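Local coordinates for putative branched-chain amino acid aminotransferase IlvE (Streptococcus mutans, PDB 4DQN), which probably catalyses pyridoxal-phosphate-dependent transfer of the amino group between isoleucine, leucine or valine and 2-oxoglutarate, at residues S255-M266 with V317-I328; A217-V225 with G271-D279. All coordinates share one frame; numbering follows the deposited sequence.

Contact 1. Residues S255-M266 with V317-I328; sequences SLLYLAEHRFGM and VTHKLYDELTGI
Arg263 meets Glu324 of helix 317-328 beside the crossing of that helix with helix 255-262 (109°), and the polar bookkeeping of the contact centres on this pair. Arg263 NE donates to Glu324 OE2 over 3.0 Å, a salt bridge that is bent and slightly tilted from the guanidinium plane and that uses the anti lone pair of the carboxylate oxygen. The two flat groups stand nearly perpendicular. The guanidinium has a second partner, Lys334 O, through a weak hydrogen bond from NH2, while Leu259 CD2 lies over one face. In Glu324, CG anti to the backbone N (chi1 -171°) and a bend at chi2 (83°) turn the carboxylate back to Arg263, while CB lies at the edge of the Phe264 ring, 3.9 Å from CE1. Phe264 CZ approaches Lys320 O at 3.4 Å, an oxygen already accepting from Glu324 N. Away from this pair the contact is apolar: Leu259 CD2 and Ile328 CD1 meet tip to tip at 3.6 Å, the Leu256 and Leu325 side chains cross at about a right angle, CD2 to CD2 4.0 Å, and Leu321 CD2 lies between Ala260 and the Phe264 ring. Leu256 and Leu321 rest on Phe239 of strand 238-241. Val251 O satisfies the buried Ser255 hydroxyl. Hydrophobic packing thus joins the helices, with a single ion pair alongside.

Contact 2. Residues A217-V225 with G271-D279; sequences ATHTKIEEV and GDVCVDELD
Ile222 extends to Val273 and Val275 because its CG1 stands beside the backbone N (chi1 -69°) and its chain then runs on extended (chi2 179°). Its CG1 thereby lies 3.9 Å from Val275 CG1, and its CD1 reaches both Val273 CG1 and, at 4.2 Å, Leu278 CD2. Val275 sets its CG2 between its own backbone N and carbonyl carbon, which brings that methyl tightly to 3.2 Å from Thr220 O. The same oxygen accepts from Val275 N at 2.9 Å in a nearly straight bond, and Ile222 N in turn donates to Val273 O at 2.9 Å. These two bonds frame Lys221 and Cys274 as a non-hydrogen-bonded antiparallel pair, an isolated bridge in which Lys221 CA also makes a CH...O contact with Val273 O (3.2 Å). Beyond it a water takes over the pairing, donating to Ile222 O and accepting from Val273 N. Cys274 N turns away from the bridge to Glu277 OE2, which it meets from above the carboxylate plane at 3.1 Å, bracing the type I turn Cys274 to Glu277. Among the strands, Ile222 and Val275 both rest on Leu214, Val275 reaches Ile172 of strand 168-172, and Phe230 backs Ile222 and Val273; the contact ties the residues leading into strand 222-225, which lies between strands 211-214 and 228-234, to the loop between strands 267-270 and 281-288.

Overall arrangement
Followed from the N terminus, the chain supplies residues 217-225 first, then helix 251-262, then the loop 271-279, and last helix 316-329. Contact 2 therefore closes a loop of 45 residues that contains the first half of contact 1, and contact 1 closes one of 50 that contains the second half of contact 2: the two cross rather than nest. They are separate in space, with centres about 23 Å apart and nearest atoms about 7 Å. Contact 2 ties the start of strand 222-225 and the residues before it to the loop between strands 267-270 and 281-288 of the mixed sheet. Contact 1 packs two helices against strands 238-241 and 292-301 of that sheet, and touches Phe77 of the antiparallel sheet.

Contact 1. Residues S255-M266 with V317-I328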
loop_
_atom_site.group_PDB
_atom_site.type_symbol
_atom_site.label_atom_id
_atom_site.label_comp_id
_atom_site.label_asym_id
_atom_site.label_seq_id
_atom_site.Cartn_x
_atom_site.Cartn_y
_atom_site.Cartn_z
ATOM N N SER A 255 15.814 2.339 21.274
ATOM C CA SER A 255 16.733 1.600 22.144
ATOM C C SER A 255 18.163 2.152 22.083
ATOM O O SER A 255 18.830 2.274 23.116
ATOM C CB SER A 255 16.713 0.119 21.765
ATOM O OG SER A 255 15.406 -0.408 21.943
ATOM N N LEU A 256 18.624 2.484 20.876
ATOM C CA LEU A 256 19.967 3.028 20.676
ATOM C C LEU A 256 20.081 4.430 21.264
ATOM O O LEU A 256 21.086 4.762 21.904
ATOM C CB LEU A 256 20.342 3.034 19.187
ATOM C CG LEU A 256 20.686 1.644 18.631
ATOM C CD1 LEU A 256 21.008 1.683 17.153
ATOM C CD2 LEU A 256 21.856 1.026 19.415
ATOM N N LEU A 257 19.050 5.240 21.046
ATOM C CA LEU A 257 18.927 6.553 21.682
ATOM C C LEU A 257 19.106 6.426 23.189
ATOM O O LEU A 257 19.855 7.188 23.822
ATOM C CB LEU A 257 17.524 7.092 21.419
ATOM C CG LEU A 257 17.257 8.386 20.644
ATOM C CD1 LEU A 257 18.486 8.950 19.970
ATOM C CD2 LEU A 257 16.137 8.155 19.635
ATOM N N TYR A 258 18.383 5.465 23.753
ATOM C CA TYR A 258 18.378 5.222 25.185
ATOM C C TYR A 258 19.760 4.789 25.662
ATOM O O TYR A 258 20.300 5.368 26.601
ATOM C CB TYR A 258 17.338 4.152 25.511
ATOM C CG TYR A 258 17.114 3.911 26.982
ATOM C CD1 TYR A 258 18.006 3.153 27.733
ATOM C CD2 TYR A 258 15.994 4.415 27.616
ATOM C CE1 TYR A 258 17.796 2.930 29.078
ATOM C CE2 TYR A 258 15.775 4.197 28.962
ATOM C CZ TYR A 258 16.674 3.450 29.685
ATOM O OH TYR A 258 16.445 3.220 31.025
ATOM N N LEU A 259 20.337 3.779 25.014
ATOM C CA LEU A 259 21.627 3.241 25.461
ATOM C C LEU A 259 22.756 4.249 25.278
ATOM O O LEU A 259 23.606 4.390 26.153
ATOM C CB LEU A 259 21.956 1.925 24.753
ATOM C CG LEU A 259 20.947 0.799 24.996
ATOM C CD1 LEU A 259 21.294 -0.437 24.185
ATOM C CD2 LEU A 259 20.872 0.468 26.491
ATOM N N ALA A 260 22.758 4.963 24.155
ATOM C CA ALA A 260 23.762 6.002 23.921
ATOM C C ALA A 260 23.840 6.979 25.097
ATOM O O ALA A 260 24.932 7.319 25.572
ATOM C CB ALA A 260 23.466 6.750 22.620
ATOM N N GLU A 261 22.680 7.427 25.567
ATOM C CA GLU A 261 22.626 8.343 26.702
ATOM C C GLU A 261 22.960 7.643 28.015
ATOM O O GLU A 261 23.896 8.036 28.717
ATOM C CB GLU A 261 21.242 9.006 26.812
ATOM C CG GLU A 261 21.121 10.002 27.984
ATOM C CD GLU A 261 19.759 10.672 28.072
ATOM O OE1 GLU A 261 18.965 10.565 27.109
ATOM O OE2 GLU A 261 19.477 11.310 29.108
ATOM N N HIS A 262 22.198 6.604 28.350
ATOM C CA HIS A 262 22.235 6.061 29.714
ATOM C C HIS A 262 23.384 5.090 29.990
ATOM O O HIS A 262 23.669 4.771 31.149
ATOM C CB HIS A 262 20.875 5.449 30.080
ATOM C CG HIS A 262 19.751 6.441 30.064
ATOM N ND1 HIS A 262 19.697 7.512 30.929
ATOM C CD2 HIS A 262 18.654 6.541 29.273
ATOM C CE1 HIS A 262 18.610 8.224 30.681
ATOM N NE2 HIS A 262 17.962 7.656 29.680
ATOM N N ARG A 263 24.043 4.616 28.938
ATOM C CA ARG A 263 25.185 3.721 29.107
ATOM C C ARG A 263 26.477 4.419 28.711
ATOM O O ARG A 263 27.543 4.159 29.284
ATOM C CB ARG A 263 25.017 2.458 28.253
ATOM C CG ARG A 263 23.801 1.614 28.593
ATOM C CD ARG A 263 23.969 1.009 29.959
ATOM N NE ARG A 263 23.375 -0.323 30.037
ATOM C CZ ARG A 263 22.132 -0.511 30.429
ATOM N NH1 ARG A 263 21.434 0.546 30.759
ATOM N NH2 ARG A 263 21.594 -1.711 30.518
ATOM N N PHE A 264 26.396 5.300 27.720
ATOM C CA PHE A 264 27.623 5.884 27.180
ATOM C C PHE A 264 27.783 7.381 27.434
ATOM O O PHE A 264 28.803 7.970 27.071
ATOM C CB PHE A 264 27.761 5.541 25.698
ATOM C CG PHE A 264 27.905 4.067 25.442
ATOM C CD1 PHE A 264 26.808 3.302 25.072
ATOM C CD2 PHE A 264 29.139 3.442 25.599
ATOM C CE1 PHE A 264 26.938 1.931 24.847
ATOM C CE2 PHE A 264 29.279 2.079 25.380
ATOM C CZ PHE A 264 28.174 1.323 24.999
ATOM N N GLY A 265 26.789 7.988 28.074
ATOM C CA GLY A 265 26.869 9.397 28.436
ATOM C C GLY A 265 26.878 10.337 27.241
ATOM O O GLY A 265 27.380 11.468 27.339
ATOM N N MET A 266 26.319 9.874 26.117
ATOM C CA MET A 266 26.266 10.672 24.896
ATOM C C MET A 266 24.980 11.470 24.835
ATOM O O MET A 266 23.940 11.055 25.357
ATOM C CB MET A 266 26.340 9.780 23.649
ATOM C CG MET A 266 27.583 8.914 23.549
ATOM S SD MET A 266 27.430 7.651 22.261
ATOM C CE MET A 266 27.585 8.637 20.770
ATOM N N VAL A 317 32.431 3.659 17.880
ATOM C CA VAL A 317 31.207 3.992 18.604
ATOM C C VAL A 317 30.087 3.064 18.144
ATOM O O VAL A 317 29.308 2.561 18.965
ATOM C CB VAL A 317 30.807 5.483 18.416
ATOM C CG1 VAL A 317 29.466 5.783 19.098
ATOM C CG2 VAL A 317 31.901 6.403 18.953
ATOM N N THR A 318 30.020 2.828 16.834
ATOM C CA THR A 318 29.080 1.853 16.281
ATOM C C THR A 318 29.318 0.489 16.933
ATOM O O THR A 318 28.381 -0.168 17.382
ATOM C CB THR A 318 29.207 1.728 14.742
ATOM O OG1 THR A 318 28.866 2.979 14.128
ATOM C CG2 THR A 318 28.265 0.649 14.204
ATOM N N HIS A 319 30.581 0.078 17.004
ATOM C CA HIS A 319 30.927 -1.193 17.640
ATOM C C HIS A 319 30.422 -1.274 19.073
ATOM O O HIS A 319 29.887 -2.298 19.495
ATOM C CB HIS A 319 32.444 -1.390 17.638
ATOM C CG HIS A 319 32.944 -2.264 16.532
ATOM N ND1 HIS A 319 33.730 -1.790 15.501
ATOM C CD2 HIS A 319 32.795 -3.591 16.311
ATOM C CE1 HIS A 319 34.025 -2.786 14.683
ATOM N NE2 HIS A 319 33.468 -3.889 15.150
ATOM N N LYS A 320 30.599 -0.189 19.819
ATOM C CA LYS A 320 30.238 -0.148 21.236
ATOM C C LYS A 320 28.734 -0.227 21.441
ATOM O O LYS A 320 28.256 -0.887 22.361
ATOM C CB LYS A 320 30.772 1.137 21.883
ATOM C CG LYS A 320 32.193 1.021 22.418
ATOM C CD LYS A 320 32.846 2.394 22.534
ATOM C CE LYS A 320 31.885 3.427 23.111
ATOM N NZ LYS A 320 32.410 4.833 22.983
ATOM N N LEU A 321 27.993 0.475 20.594
ATOM C CA LEU A 321 26.535 0.457 20.659
ATOM C C LEU A 321 26.003 -0.912 20.271
ATOM O O LEU A 321 25.069 -1.418 20.900
ATOM C CB LEU A 321 25.945 1.530 19.733
ATOM C CG LEU A 321 26.207 2.979 20.156
ATOM C CD1 LEU A 321 25.840 3.956 19.033
ATOM C CD2 LEU A 321 25.420 3.301 21.390
ATOM N N TYR A 322 26.587 -1.500 19.228
ATOM C CA TYR A 322 26.184 -2.832 18.766
ATOM C C TYR A 322 26.397 -3.884 19.850
ATOM O O TYR A 322 25.493 -4.678 20.146
ATOM C CB TYR A 322 26.964 -3.223 17.507
ATOM C CG TYR A 322 26.623 -4.604 16.949
ATOM C CD1 TYR A 322 25.596 -4.770 16.016
ATOM C CD2 TYR A 322 27.336 -5.738 17.344
ATOM C CE1 TYR A 322 25.288 -6.032 15.498
ATOM C CE2 TYR A 322 27.032 -6.997 16.839
ATOM C CZ TYR A 322 26.007 -7.138 15.913
ATOM O OH TYR A 322 25.700 -8.386 15.400
ATOM N N ASP A 323 27.598 -3.897 20.430
ATOM C CA ASP A 323 27.925 -4.845 21.496
ATOM C C ASP A 323 26.957 -4.730 22.675
ATOM O O ASP A 323 26.473 -5.742 23.198
ATOM C CB ASP A 323 29.378 -4.652 21.969
ATOM C CG ASP A 323 30.389 -5.144 20.953
ATOM O OD1 ASP A 323 29.974 -5.838 19.995
ATOM O OD2 ASP A 323 31.600 -4.861 21.112
ATOM N N GLU A 324 26.648 -3.500 23.073
ATOM C CA GLU A 324 25.775 -3.267 24.225
ATOM C C GLU A 324 24.319 -3.630 23.934
ATOM O O GLU A 324 23.647 -4.232 24.774
ATOM C CB GLU A 324 25.889 -1.809 24.692
ATOM C CG GLU A 324 25.180 -1.505 26.011
ATOM C CD GLU A 324 26.012 -1.855 27.239
ATOM O OE1 GLU A 324 27.131 -2.399 27.097
ATOM O OE2 GLU A 324 25.541 -1.581 28.363
ATOM N N LEU A 325 23.818 -3.269 22.758
ATOM C CA LEU A 325 22.428 -3.596 22.423
ATOM C C LEU A 325 22.212 -5.101 22.286
ATOM O O LEU A 325 21.286 -5.651 22.888
ATOM C CB LEU A 325 21.983 -2.890 21.137
ATOM C CG LEU A 325 20.580 -3.239 20.621
ATOM C CD1 LEU A 325 19.515 -2.787 21.608
ATOM C CD2 LEU A 325 20.333 -2.627 19.230
ATOM N N THR A 326 23.062 -5.768 21.504
ATOM C CA THR A 326 22.934 -7.211 21.316
ATOM C C THR A 326 23.206 -7.961 22.626
ATOM O O THR A 326 22.558 -8.972 22.918
ATOM C CB THR A 326 23.841 -7.750 20.180
ATOM O OG1 THR A 326 25.211 -7.420 20.448
ATOM C CG2 THR A 326 23.440 -7.152 18.845
ATOM N N GLY A 327 24.138 -7.459 23.434
ATOM C CA GLY A 327 24.388 -8.066 24.736
ATOM C C GLY A 327 23.125 -8.096 25.583
ATOM O O GLY A 327 22.799 -9.100 26.222
ATOM N N ILE A 328 22.406 -6.985 25.578
ATOM C CA ILE A 328 21.161 -6.881 26.319
ATOM C C ILE A 328 20.112 -7.832 25.754
ATOM O O ILE A 328 19.430 -8.536 26.505
ATOM C CB ILE A 328 20.628 -5.440 26.277
ATOM C CG1 ILE A 328 21.512 -4.542 27.144
ATOM C CG2 ILE A 328 19.172 -5.372 26.765
ATOM C CD1 ILE A 328 21.349 -3.067 26.835
#

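Contact 2. Residues A217-V225 with G271-D279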
loop_
_atom_site.group_PDB
_atom_site.type_symbol
_atom_site.label_atom_id
_atom_site.label_comp_id
_atom_site.label_asym_id
_atom_site.label_seq_id
_atom_site.Cartn_x
_atom_site.Cartn_y
_atom_site.Cartn_z
ATOM N N ALA A 217 8.867 16.235 0.796
ATOM C CA ALA A 217 8.527 17.625 0.494
ATOM C C ALA A 217 9.664 18.352 -0.215
ATOM O O ALA A 217 9.485 18.886 -1.315
ATOM C CB ALA A 217 8.146 18.373 1.768
ATOM N N THR A 218 10.832 18.375 0.422
ATOM C CA THR A 218 11.931 19.216 -0.051
ATOM C C THR A 218 13.172 18.457 -0.545
ATOM O O THR A 218 14.018 19.034 -1.234
ATOM C CB THR A 218 12.351 20.220 1.042
ATOM O OG1 THR A 218 13.111 19.550 2.053
ATOM C CG2 THR A 218 11.120 20.833 1.688
ATOM N N HIS A 219 13.279 17.174 -0.191
ATOM C CA HIS A 219 14.445 16.364 -0.550
ATOM C C HIS A 219 15.754 17.037 -0.142
ATOM O O HIS A 219 16.654 17.225 -0.962
ATOM C CB HIS A 219 14.439 16.007 -2.046
ATOM C CG HIS A 219 13.529 14.866 -2.381
ATOM N ND1 HIS A 219 13.994 13.636 -2.803
ATOM C CD2 HIS A 219 12.178 14.759 -2.336
ATOM C CE1 HIS A 219 12.972 12.825 -3.005
ATOM N NE2 HIS A 219 11.857 13.480 -2.726
ATOM N N THR A 220 15.848 17.400 1.135
ATOM C CA THR A 220 17.062 18.020 1.649
ATOM C C THR A 220 17.532 17.370 2.960
ATOM O O THR A 220 18.653 17.610 3.423
ATOM C CB THR A 220 16.846 19.522 1.855
ATOM O OG1 THR A 220 18.110 20.158 2.080
ATOM C CG2 THR A 220 15.943 19.754 3.041
ATOM N N LYS A 221 16.671 16.537 3.544
ATOM C CA LYS A 221 16.954 15.898 4.827
ATOM C C LYS A 221 16.745 14.395 4.706
ATOM O O LYS A 221 15.857 13.939 3.979
ATOM C CB LYS A 221 16.016 16.449 5.897
ATOM C CG LYS A 221 16.080 17.953 6.076
ATOM C CD LYS A 221 14.929 18.450 6.945
ATOM C CE LYS A 221 13.596 18.036 6.338
ATOM N NZ LYS A 221 12.426 18.391 7.190
ATOM N N ILE A 222 17.564 13.626 5.414
ATOM C CA ILE A 222 17.472 12.171 5.375
ATOM C C ILE A 222 16.260 11.687 6.155
ATOM O O ILE A 222 15.981 12.169 7.258
ATOM C CB ILE A 222 18.754 11.514 5.942
ATOM C CG1 ILE A 222 19.934 11.766 5.002
ATOM C CG2 ILE A 222 18.564 10.015 6.131
ATOM C CD1 ILE A 222 21.249 11.163 5.501
ATOM N N GLU A 223 15.532 10.740 5.572
ATOM C CA GLU A 223 14.397 10.129 6.243
ATOM C C GLU A 223 14.786 8.776 6.809
ATOM O O GLU A 223 14.827 8.579 8.031
ATOM C CB GLU A 223 13.252 9.932 5.257
ATOM C CG GLU A 223 12.625 11.220 4.793
ATOM C CD GLU A 223 11.329 11.519 5.490
ATOM O OE1 GLU A 223 10.365 10.744 5.311
ATOM O OE2 GLU A 223 11.273 12.528 6.220
ATOM N N GLU A 224 15.055 7.835 5.912
ATOM C CA GLU A 224 15.421 6.492 6.339
ATOM C C GLU A 224 16.199 5.700 5.283
ATOM O O GLU A 224 16.283 6.102 4.113
ATOM C CB GLU A 224 14.183 5.716 6.830
ATOM C CG GLU A 224 12.957 5.783 5.927
ATOM C CD GLU A 224 11.710 5.242 6.617
ATOM O OE1 GLU A 224 11.367 5.732 7.712
ATOM O OE2 GLU A 224 11.078 4.316 6.072
ATOM N N VAL A 225 16.762 4.576 5.731
ATOM C CA VAL A 225 17.629 3.720 4.931
ATOM C C VAL A 225 16.865 2.439 4.617
ATOM O O VAL A 225 16.840 1.505 5.424
ATOM C CB VAL A 225 18.897 3.372 5.724
ATOM C CG1 VAL A 225 19.956 2.741 4.824
ATOM C CG2 VAL A 225 19.447 4.623 6.421
ATOM N N GLY A 271 16.819 14.679 15.507
ATOM C CA GLY A 271 16.866 15.989 14.881
ATOM C C GLY A 271 16.955 15.846 13.378
ATOM O O GLY A 271 17.057 14.728 12.865
ATOM N N ASP A 272 16.920 16.946 12.643
ATOM C CA ASP A 272 17.059 16.773 11.208
ATOM C C ASP A 272 18.523 16.562 10.808
ATOM O O ASP A 272 19.454 16.991 11.507
ATOM C CB ASP A 272 16.332 17.853 10.395
ATOM C CG ASP A 272 16.751 19.245 10.763
ATOM O OD1 ASP A 272 17.948 19.443 11.068
ATOM O OD2 ASP A 272 15.878 20.143 10.737
ATOM N N VAL A 273 18.706 15.829 9.718
ATOM C CA VAL A 273 20.022 15.476 9.212
ATOM C C VAL A 273 20.040 15.925 7.759
ATOM O O VAL A 273 19.345 15.348 6.928
ATOM C CB VAL A 273 20.253 13.948 9.287
ATOM C CG1 VAL A 273 21.578 13.558 8.627
ATOM C CG2 VAL A 273 20.206 13.459 10.740
ATOM N N CYS A 274 20.801 16.971 7.454
ATOM C CA CYS A 274 20.773 17.543 6.110
ATOM C C CYS A 274 21.758 16.828 5.210
ATOM O O CYS A 274 22.876 16.531 5.631
ATOM C CB CYS A 274 21.081 19.038 6.148
ATOM S SG CYS A 274 19.954 19.944 7.225
ATOM N N VAL A 275 21.349 16.553 3.971
ATOM C CA VAL A 275 22.217 15.827 3.043
ATOM C C VAL A 275 23.433 16.629 2.632
ATOM O O VAL A 275 24.349 16.092 1.995
ATOM C CB VAL A 275 21.492 15.389 1.753
ATOM C CG1 VAL A 275 20.693 14.148 2.002
ATOM C CG2 VAL A 275 20.633 16.526 1.169
ATOM N N ASP A 276 23.435 17.913 2.971
ATOM C CA ASP A 276 24.542 18.782 2.586
ATOM C C ASP A 276 25.571 18.899 3.698
ATOM O O ASP A 276 26.599 19.557 3.530
ATOM C CB ASP A 276 24.027 20.166 2.196
ATOM C CG ASP A 276 23.056 20.114 1.040
ATOM O OD1 ASP A 276 23.505 19.865 -0.104
ATOM O OD2 ASP A 276 21.843 20.323 1.273
ATOM N N GLU A 277 25.297 18.246 4.826
ATOM C CA GLU A 277 26.174 18.311 5.999
ATOM C C GLU A 277 26.664 16.921 6.422
ATOM O O GLU A 277 26.809 16.659 7.610
ATOM C CB GLU A 277 25.445 18.987 7.182
ATOM C CG GLU A 277 24.229 18.183 7.700
ATOM C CD GLU A 277 23.556 18.775 8.929
ATOM O OE1 GLU A 277 23.817 19.968 9.243
ATOM O OE2 GLU A 277 22.755 18.035 9.569
ATOM N N LEU A 278 26.926 16.032 5.466
ATOM C CA LEU A 278 27.324 14.662 5.812
ATOM C C LEU A 278 28.663 14.582 6.556
ATOM O O LEU A 278 28.883 13.659 7.343
ATOM C CB LEU A 278 27.334 13.753 4.578
ATOM C CG LEU A 278 25.979 13.520 3.905
ATOM C CD1 LEU A 278 26.110 12.585 2.718
ATOM C CD2 LEU A 278 24.980 12.969 4.895
ATOM N N ASP A 279 29.544 15.555 6.329
ATOM C CA ASP A 279 30.823 15.620 7.040
ATOM C C ASP A 279 30.643 15.850 8.548
ATOM O O ASP A 279 31.601 15.743 9.315
ATOM C CB ASP A 279 31.710 16.715 6.442
ATOM C CG ASP A 279 30.902 17.894 5.922
ATOM O OD1 ASP A 279 30.449 18.716 6.753
ATOM O OD2 ASP A 279 30.714 17.994 4.682
HETATM O O HOH W 1 16.429 14.582 8.744
#